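Local atomic coordinates of 2,5-dihydroxypyridine 5,6-dioxygenase (Pseudomonas putida KT2440, PDB entry 7CUP), a protein that catalyses the iron-dependent dioxygenolytic ring opening of 2,5-dihydroxypyridine to N-formylmaleamate in aerobic nicotinate degradation. Residues E201-G213 with C223-F235. Sequence-based numbering, arbitrary orientation.
Sequences EDSAEGTLVLDVG and CRERITLEIEKGF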
ATOM      1  N   GLU A 201     -48.783 -15.414   9.105  1.00 45.10           N
ATOM      2  CA  GLU A 201     -48.082 -16.656   9.547  1.00 49.04           C
ATOM      3  C   GLU A 201     -48.881 -17.876   9.013  1.00 47.51           C
ATOM      4  O   GLU A 201     -50.115 -17.824   8.985  1.00 41.98           O
ATOM      5  CB  GLU A 201     -47.824 -16.580  11.064  1.00 52.78           C
ATOM      6  CG  GLU A 201     -46.465 -17.141  11.518  1.00 55.93           C
ATOM      7  CD  GLU A 201     -45.192 -16.418  11.082  1.00 65.97           C
ATOM      8  OE1 GLU A 201     -45.305 -15.271  10.612  1.00 66.27           O
ATOM      9  OE2 GLU A 201     -44.068 -17.005  11.210  1.00 72.62           O
ATOM     10  N   ASP A 202     -48.192 -18.875   8.446  1.00 51.10           N
ATOM     11  CA  ASP A 202     -48.720 -20.188   7.959  1.00 46.64           C
ATOM     12  C   ASP A 202     -49.873 -20.043   6.955  1.00 44.99           C
ATOM     13  O   ASP A 202     -50.732 -20.934   6.931  1.00 44.35           O
ATOM     14  CB  ASP A 202     -49.151 -21.066   9.131  1.00 48.82           C
ATOM     15  CG  ASP A 202     -48.170 -21.016  10.289  1.00 52.57           C
ATOM     16  OD1 ASP A 202     -46.987 -21.440  10.101  1.00 46.04           O
ATOM     17  OD2 ASP A 202     -48.580 -20.495  11.355  1.00 59.76           O
ATOM     18  N   SER A 203     -49.840 -19.039   6.081  1.00 44.91           N
ATOM     19  CA  SER A 203     -50.985 -18.655   5.217  1.00 46.92           C
ATOM     20  C   SER A 203     -50.672 -18.722   3.722  1.00 47.75           C
ATOM     21  O   SER A 203     -51.620 -18.961   2.973  1.00 45.07           O
ATOM     22  CB  SER A 203     -51.441 -17.296   5.585  1.00 50.08           C
ATOM     23  OG  SER A 203     -51.449 -17.204   6.998  1.00 60.76           O
ATOM     24  N   ALA A 204     -49.443 -18.436   3.277  1.00 43.24           N
ATOM     25  CA  ALA A 204     -49.140 -18.344   1.827  1.00 39.64           C
ATOM     26  C   ALA A 204     -49.394 -19.703   1.170  1.00 34.11           C
ATOM     27  O   ALA A 204     -48.992 -20.726   1.756  1.00 34.21           O
ATOM     28  CB  ALA A 204     -47.728 -17.866   1.575  1.00 40.17           C
ATOM     29  N   GLU A 205     -49.970 -19.674  -0.037  1.00 36.81           N
ATOM     30  CA  GLU A 205     -50.559 -20.840  -0.754  1.00 42.55           C
ATOM     31  C   GLU A 205     -50.302 -20.721  -2.257  1.00 34.61           C
ATOM     32  O   GLU A 205     -50.605 -19.653  -2.808  1.00 33.64           O
ATOM     33  CB  GLU A 205     -52.089 -20.887  -0.572  1.00 45.21           C
ATOM     34  CG  GLU A 205     -52.535 -21.467   0.756  1.00 51.27           C
ATOM     35  CD  GLU A 205     -52.564 -22.984   0.815  1.00 61.52           C
ATOM     36  OE1 GLU A 205     -51.866 -23.578   1.679  1.00 63.37           O
ATOM     37  OE2 GLU A 205     -53.304 -23.575   0.006  1.00 74.47           O
ATOM     38  N   GLY A 206     -49.861 -21.804  -2.892  1.00 31.32           N
ATOM     39  CA  GLY A 206     -49.982 -21.973  -4.356  1.00 32.88           C
ATOM     40  C   GLY A 206     -48.654 -22.309  -5.014  1.00 34.41           C
ATOM     41  O   GLY A 206     -47.860 -23.045  -4.403  1.00 35.19           O
ATOM     42  N   THR A 207     -48.424 -21.766  -6.210  1.00 35.49           N
ATOM     43  CA  THR A 207     -47.283 -22.092  -7.100  1.00 36.92           C
ATOM     44  C   THR A 207     -46.531 -20.807  -7.483  1.00 35.63           C
ATOM     45  O   THR A 207     -47.173 -19.837  -7.968  1.00 30.87           O
ATOM     46  CB  THR A 207     -47.782 -22.837  -8.342  1.00 40.00           C
ATOM     47  OG1 THR A 207     -48.632 -23.860  -7.837  1.00 39.83           O
ATOM     48  CG2 THR A 207     -46.688 -23.461  -9.180  1.00 38.74           C
ATOM     49  N   LEU A 208     -45.208 -20.805  -7.273  1.00 33.57           N
ATOM     50  CA  LEU A 208     -44.306 -19.804  -7.890  1.00 32.77           C
ATOM     51  C   LEU A 208     -43.383 -20.539  -8.856  1.00 30.22           C
ATOM     52  O   LEU A 208     -42.688 -21.459  -8.419  1.00 30.34           O
ATOM     53  CB  LEU A 208     -43.544 -19.057  -6.794  1.00 33.32           C
ATOM     54  CG  LEU A 208     -44.404 -18.117  -5.950  1.00 32.36           C
ATOM     55  CD1 LEU A 208     -43.694 -17.748  -4.655  1.00 31.75           C
ATOM     56  CD2 LEU A 208     -44.830 -16.869  -6.735  1.00 29.78           C
ATOM     57  N   VAL A 209     -43.439 -20.162 -10.137  1.00 30.13           N
ATOM     58  CA  VAL A 209     -42.571 -20.753 -11.194  1.00 31.81           C
ATOM     59  C   VAL A 209     -41.428 -19.769 -11.469  1.00 29.47           C
ATOM     60  O   VAL A 209     -41.675 -18.629 -11.929  1.00 31.98           O
ATOM     61  CB  VAL A 209     -43.361 -21.097 -12.473  1.00 33.25           C
ATOM     62  CG1 VAL A 209     -42.439 -21.490 -13.628  1.00 31.13           C
ATOM     63  CG2 VAL A 209     -44.401 -22.183 -12.188  1.00 33.60           C
ATOM     64  N   LEU A 210     -40.211 -20.203 -11.202  1.00 29.49           N
ATOM     65  CA  LEU A 210     -39.030 -19.492 -11.740  1.00 30.69           C
ATOM     66  C   LEU A 210     -38.984 -19.876 -13.213  1.00 29.93           C
ATOM     67  O   LEU A 210     -38.767 -21.043 -13.505  1.00 28.88           O
ATOM     68  CB  LEU A 210     -37.764 -19.913 -10.993  1.00 31.37           C
ATOM     69  CG  LEU A 210     -37.561 -19.292  -9.617  1.00 31.39           C
ATOM     70  CD1 LEU A 210     -38.669 -19.699  -8.658  1.00 30.50           C
ATOM     71  CD2 LEU A 210     -36.216 -19.712  -9.054  1.00 30.75           C
ATOM     72  N   ASP A 211     -39.290 -18.945 -14.101  1.00 32.08           N
ATOM     73  CA  ASP A 211     -39.233 -19.207 -15.555  1.00 29.69           C
ATOM     74  C   ASP A 211     -37.779 -19.151 -16.006  1.00 31.85           C
ATOM     75  O   ASP A 211     -36.919 -18.685 -15.229  1.00 28.47           O
ATOM     76  CB  ASP A 211     -40.079 -18.216 -16.336  1.00 31.68           C
ATOM     77  CG  ASP A 211     -40.404 -18.693 -17.738  1.00 33.05           C
ATOM     78  OD1 ASP A 211     -40.048 -19.839 -18.057  1.00 33.60           O
ATOM     79  OD2 ASP A 211     -41.028 -17.933 -18.471  1.00 37.42           O
ATOM     80  N   VAL A 212     -37.520 -19.643 -17.218  1.00 31.48           N
ATOM     81  CA  VAL A 212     -36.236 -19.406 -17.935  1.00 31.14           C
ATOM     82  C   VAL A 212     -36.013 -17.894 -17.840  1.00 28.45           C
ATOM     83  O   VAL A 212     -36.978 -17.142 -18.068  1.00 26.32           O
ATOM     84  CB  VAL A 212     -36.273 -19.921 -19.397  1.00 33.52           C
ATOM     85  CG1 VAL A 212     -35.015 -19.538 -20.170  1.00 34.49           C
ATOM     86  CG2 VAL A 212     -36.480 -21.430 -19.475  1.00 34.75           C
ATOM     87  N   GLY A 213     -34.827 -17.473 -17.400  1.00 28.05           N
ATOM     88  CA  GLY A 213     -34.482 -16.044 -17.280  1.00 27.05           C
ATOM     89  C   GLY A 213     -34.717 -15.491 -15.884  1.00 26.25           C
ATOM     90  O   GLY A 213     -34.207 -14.393 -15.600  1.00 25.10           O
ATOM     91  N   CYS A 223     -32.012 -18.683 -14.604  1.00 24.26           N
ATOM     92  CA  CYS A 223     -32.510 -20.074 -14.796  1.00 25.98           C
ATOM     93  C   CYS A 223     -32.521 -20.401 -16.294  1.00 26.86           C
ATOM     94  O   CYS A 223     -33.017 -19.579 -17.073  1.00 28.74           O
ATOM     95  CB  CYS A 223     -33.904 -20.242 -14.206  1.00 25.08           C
ATOM     96  SG  CYS A 223     -33.879 -20.120 -12.405  1.00 28.97           S
ATOM     97  N   ARG A 224     -31.993 -21.549 -16.687  1.00 27.60           N
ATOM     98  CA  ARG A 224     -32.047 -21.997 -18.102  1.00 28.54           C
ATOM     99  C   ARG A 224     -33.163 -23.036 -18.260  1.00 28.27           C
ATOM    100  O   ARG A 224     -33.531 -23.314 -19.392  1.00 31.89           O
ATOM    101  CB  ARG A 224     -30.648 -22.456 -18.536  1.00 29.52           C
ATOM    102  CG  ARG A 224     -29.613 -21.337 -18.536  1.00 27.49           C
ATOM    103  CD  ARG A 224     -30.088 -20.141 -19.343  1.00 30.77           C
ATOM    104  NE  ARG A 224     -30.373 -20.483 -20.753  1.00 34.38           N
ATOM    105  CZ  ARG A 224     -29.546 -20.261 -21.777  1.00 36.59           C
ATOM    106  NH1 ARG A 224     -28.374 -19.679 -21.585  1.00 36.17           N
ATOM    107  NH2 ARG A 224     -29.908 -20.583 -23.006  1.00 40.70           N
ATOM    108  N   GLU A 225     -33.729 -23.527 -17.168  1.00 28.99           N
ATOM    109  CA  GLU A 225     -35.001 -24.294 -17.181  1.00 33.67           C
ATOM    110  C   GLU A 225     -35.814 -23.862 -15.965  1.00 31.65           C
ATOM    111  O   GLU A 225     -35.235 -23.375 -14.987  1.00 34.51           O
ATOM    112  CB  GLU A 225     -34.816 -25.818 -17.138  1.00 38.35           C
ATOM    113  CG  GLU A 225     -33.401 -26.311 -17.379  1.00 45.30           C
ATOM    114  CD  GLU A 225     -33.174 -27.770 -16.987  1.00 55.43           C
ATOM    115  OE1 GLU A 225     -32.100 -28.077 -16.364  1.00 50.93           O
ATOM    116  OE2 GLU A 225     -34.077 -28.602 -17.309  1.00 53.46           O
ATOM    117  N   ARG A 226     -37.115 -24.093 -16.019  1.00 31.59           N
ATOM    118  CA  ARG A 226     -38.084 -23.700 -14.974  1.00 30.86           C
ATOM    119  C   ARG A 226     -37.787 -24.415 -13.655  1.00 29.93           C
ATOM    120  O   ARG A 226     -37.326 -25.561 -13.653  1.00 27.53           O
ATOM    121  CB  ARG A 226     -39.496 -24.014 -15.468  1.00 32.96           C
ATOM    122  CG  ARG A 226     -39.890 -23.176 -16.665  1.00 34.50           C
ATOM    123  CD  ARG A 226     -41.348 -23.341 -17.007  1.00 38.99           C
ATOM    124  NE  ARG A 226     -41.728 -22.300 -17.939  1.00 40.49           N
ATOM    125  CZ  ARG A 226     -42.816 -22.321 -18.700  1.00 47.85           C
ATOM    126  NH1 ARG A 226     -43.635 -23.359 -18.646  1.00 45.59           N
ATOM    127  NH2 ARG A 226     -43.074 -21.303 -19.509  1.00 46.14           N
ATOM    128  N   ILE A 227     -38.027 -23.720 -12.555  1.00 31.26           N
ATOM    129  CA  ILE A 227     -38.173 -24.355 -11.221  1.00 30.92           C
ATOM    130  C   ILE A 227     -39.596 -24.064 -10.783  1.00 30.50           C
ATOM    131  O   ILE A 227     -39.979 -22.889 -10.870  1.00 31.29           O
ATOM    132  CB  ILE A 227     -37.135 -23.832 -10.220  1.00 29.83           C
ATOM    133  CG1 ILE A 227     -35.712 -24.018 -10.752  1.00 31.70           C
ATOM    134  CG2 ILE A 227     -37.325 -24.485  -8.866  1.00 27.58           C
ATOM    135  CD1 ILE A 227     -34.673 -23.325  -9.911  1.00 30.86           C
ATOM    136  N   THR A 228     -40.344 -25.113 -10.433  1.00 32.52           N
ATOM    137  CA  THR A 228     -41.692 -25.005  -9.824  1.00 30.96           C
ATOM    138  C   THR A 228     -41.570 -25.161  -8.304  1.00 28.40           C
ATOM    139  O   THR A 228     -41.024 -26.192  -7.849  1.00 29.77           O
ATOM    140  CB  THR A 228     -42.639 -26.064 -10.401  1.00 35.09           C
ATOM    141  OG1 THR A 228     -42.620 -25.954 -11.819  1.00 35.86           O
ATOM    142  CG2 THR A 228     -44.061 -25.875  -9.917  1.00 36.86           C
ATOM    143  N   LEU A 229     -42.049 -24.169  -7.556  1.00 27.48           N
ATOM    144  CA  LEU A 229     -42.160 -24.211  -6.075  1.00 27.92           C
ATOM    145  C   LEU A 229     -43.640 -24.334  -5.693  1.00 31.31           C
ATOM    146  O   LEU A 229     -44.451 -23.459  -6.077  1.00 32.13           O
ATOM    147  CB  LEU A 229     -41.553 -22.945  -5.467  1.00 26.28           C
ATOM    148  CG  LEU A 229     -40.161 -22.589  -5.976  1.00 24.41           C
ATOM    149  CD1 LEU A 229     -39.760 -21.211  -5.496  1.00 26.83           C
ATOM    150  CD2 LEU A 229     -39.168 -23.624  -5.514  1.00 24.16           C
ATOM    151  N   GLU A 230     -43.967 -25.409  -4.987  1.00 37.09           N
ATOM    152  CA  GLU A 230     -45.311 -25.633  -4.391  1.00 40.48           C
ATOM    153  C   GLU A 230     -45.218 -25.154  -2.943  1.00 36.41           C
ATOM    154  O   GLU A 230     -44.288 -25.604  -2.215  1.00 39.43           O
ATOM    155  CB  GLU A 230     -45.737 -27.097  -4.548  1.00 42.81           C
ATOM    156  CG  GLU A 230     -46.057 -27.465  -5.989  1.00 49.87           C
ATOM    157  CD  GLU A 230     -45.756 -28.906  -6.385  1.00 61.62           C
ATOM    158  OE1 GLU A 230     -45.517 -29.750  -5.482  1.00 60.22           O
ATOM    159  OE2 GLU A 230     -45.752 -29.193  -7.609  1.00 78.65           O
ATOM    160  N   ILE A 231     -46.113 -24.238  -2.583  1.00 36.94           N
ATOM    161  CA  ILE A 231     -46.167 -23.559  -1.255  1.00 37.51           C
ATOM    162  C   ILE A 231     -47.487 -23.937  -0.575  1.00 37.87           C
ATOM    163  O   ILE A 231     -48.545 -23.787  -1.211  1.00 35.38           O
ATOM    164  CB  ILE A 231     -46.023 -22.037  -1.450  1.00 36.04           C
ATOM    165  CG1 ILE A 231     -44.644 -21.695  -2.030  1.00 36.40           C
ATOM    166  CG2 ILE A 231     -46.291 -21.280  -0.161  1.00 35.86           C
ATOM    167  CD1 ILE A 231     -44.700 -20.571  -3.033  1.00 37.35           C
ATOM    168  N   GLU A 232     -47.419 -24.393   0.674  1.00 39.98           N
ATOM    169  CA  GLU A 232     -48.610 -24.709   1.503  1.00 44.10           C
ATOM    170  C   GLU A 232     -48.391 -24.100   2.887  1.00 41.16           C
ATOM    171  O   GLU A 232     -47.314 -24.348   3.506  1.00 37.05           O
ATOM    172  CB  GLU A 232     -48.854 -26.222   1.554  1.00 48.17           C
ATOM    173  CG  GLU A 232     -49.236 -26.833   0.213  1.00 51.72           C
ATOM    174  CD  GLU A 232     -48.983 -28.332   0.142  1.00 59.59           C
ATOM    175  OE1 GLU A 232     -49.226 -29.015   1.155  1.00 64.77           O
ATOM    176  OE2 GLU A 232     -48.504 -28.806  -0.908  1.00 67.15           O
ATOM    177  N   LYS A 233     -49.360 -23.303   3.330  1.00 40.03           N
ATOM    178  CA  LYS A 233     -49.375 -22.705   4.681  1.00 43.75           C
ATOM    179  C   LYS A 233     -48.018 -22.020   4.872  1.00 42.90           C
ATOM    180  O   LYS A 233     -47.311 -22.360   5.832  1.00 39.06           O
ATOM    181  CB  LYS A 233     -49.629 -23.786   5.734  1.00 48.09           C
ATOM    182  CG  LYS A 233     -50.959 -24.527   5.623  1.00 55.95           C
ATOM    183  CD  LYS A 233     -51.058 -25.733   6.565  1.00 61.69           C
ATOM    184  CE  LYS A 233     -50.232 -26.923   6.108  1.00 67.04           C
ATOM    185  NZ  LYS A 233     -49.678 -27.696   7.245  1.00 67.84           N
ATOM    186  N   GLY A 234     -47.642 -21.169   3.917  1.00 40.26           N
ATOM    187  CA  GLY A 234     -46.471 -20.273   4.026  1.00 37.67           C
ATOM    188  C   GLY A 234     -45.129 -20.962   3.853  1.00 36.79           C
ATOM    189  O   GLY A 234     -44.113 -20.267   4.053  1.00 38.23           O
ATOM    190  N   PHE A 235     -45.090 -22.249   3.500  1.00 33.64           N
ATOM    191  CA  PHE A 235     -43.831 -23.005   3.309  1.00 35.54           C
ATOM    192  C   PHE A 235     -43.761 -23.641   1.909  1.00 39.41           C
ATOM    193  O   PHE A 235     -44.765 -24.123   1.360  1.00 38.91           O
ATOM    194  CB  PHE A 235     -43.669 -24.053   4.408  1.00 38.03           C
ATOM    195  CG  PHE A 235     -43.226 -23.483   5.727  1.00 36.90           C
ATOM    196  CD1 PHE A 235     -44.125 -22.814   6.540  1.00 36.96           C
ATOM    197  CD2 PHE A 235     -41.906 -23.562   6.124  1.00 34.90           C
ATOM    198  CE1 PHE A 235     -43.722 -22.251   7.738  1.00 36.48           C
ATOM    199  CE2 PHE A 235     -41.513 -23.035   7.344  1.00 37.44           C
ATOM    200  CZ  PHE A 235     -42.419 -22.374   8.143  1.00 34.39           C
TER
HETATM  201  O   HOH W   1     -42.665 -18.658 -20.372  1.00 41.95           O
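Leu208–Leu229 and Leu210–Ile227 are the hydrogen-bonded pairs that join strands 207-210 and 227-232 antiparallel; Gly206–Ile231 continues the ladder at the corner just before strand 207-210. The face carrying the leucines and isoleucines is the tight one: Leu208 CD1 presses on Ile231 CD1 at 3.4 Å, closer than usual for methyls, while Leu210 splits its branches, CD1 to Leu229 CD1 (3.7 Å) and CD2 to Ile227 CD1. Aliphatic side chains suit this buried face, where Phe165 packs on Leu208 and Ile231, and Phe299 and Phe301 on Leu208. The face of Thr207, Thr228 and Glu230 is more open and polar, all three partly exposed, with Val209 its buried exception; the threonines touch through their CG2 methyls (3.6 Å), each turned anti to its own backbone N. At one end Arg226 NE donates a nearly straight hydrogen bond to Asp211 OD1 (3.0 Å, 175°), part of a salt bridge, and Val212 N reaches the same oxygen from the opposite face of the carboxylate. With an alanine here, the guanidinium would probably lose its countercharge and Val212 N its side-chain acceptor. Beyond Ile231, a type I' turn makes a two-residue beta-hairpin of strands 227-232 and 235-240, which strand 207-210 flanks in a three-stranded antiparallel sheet.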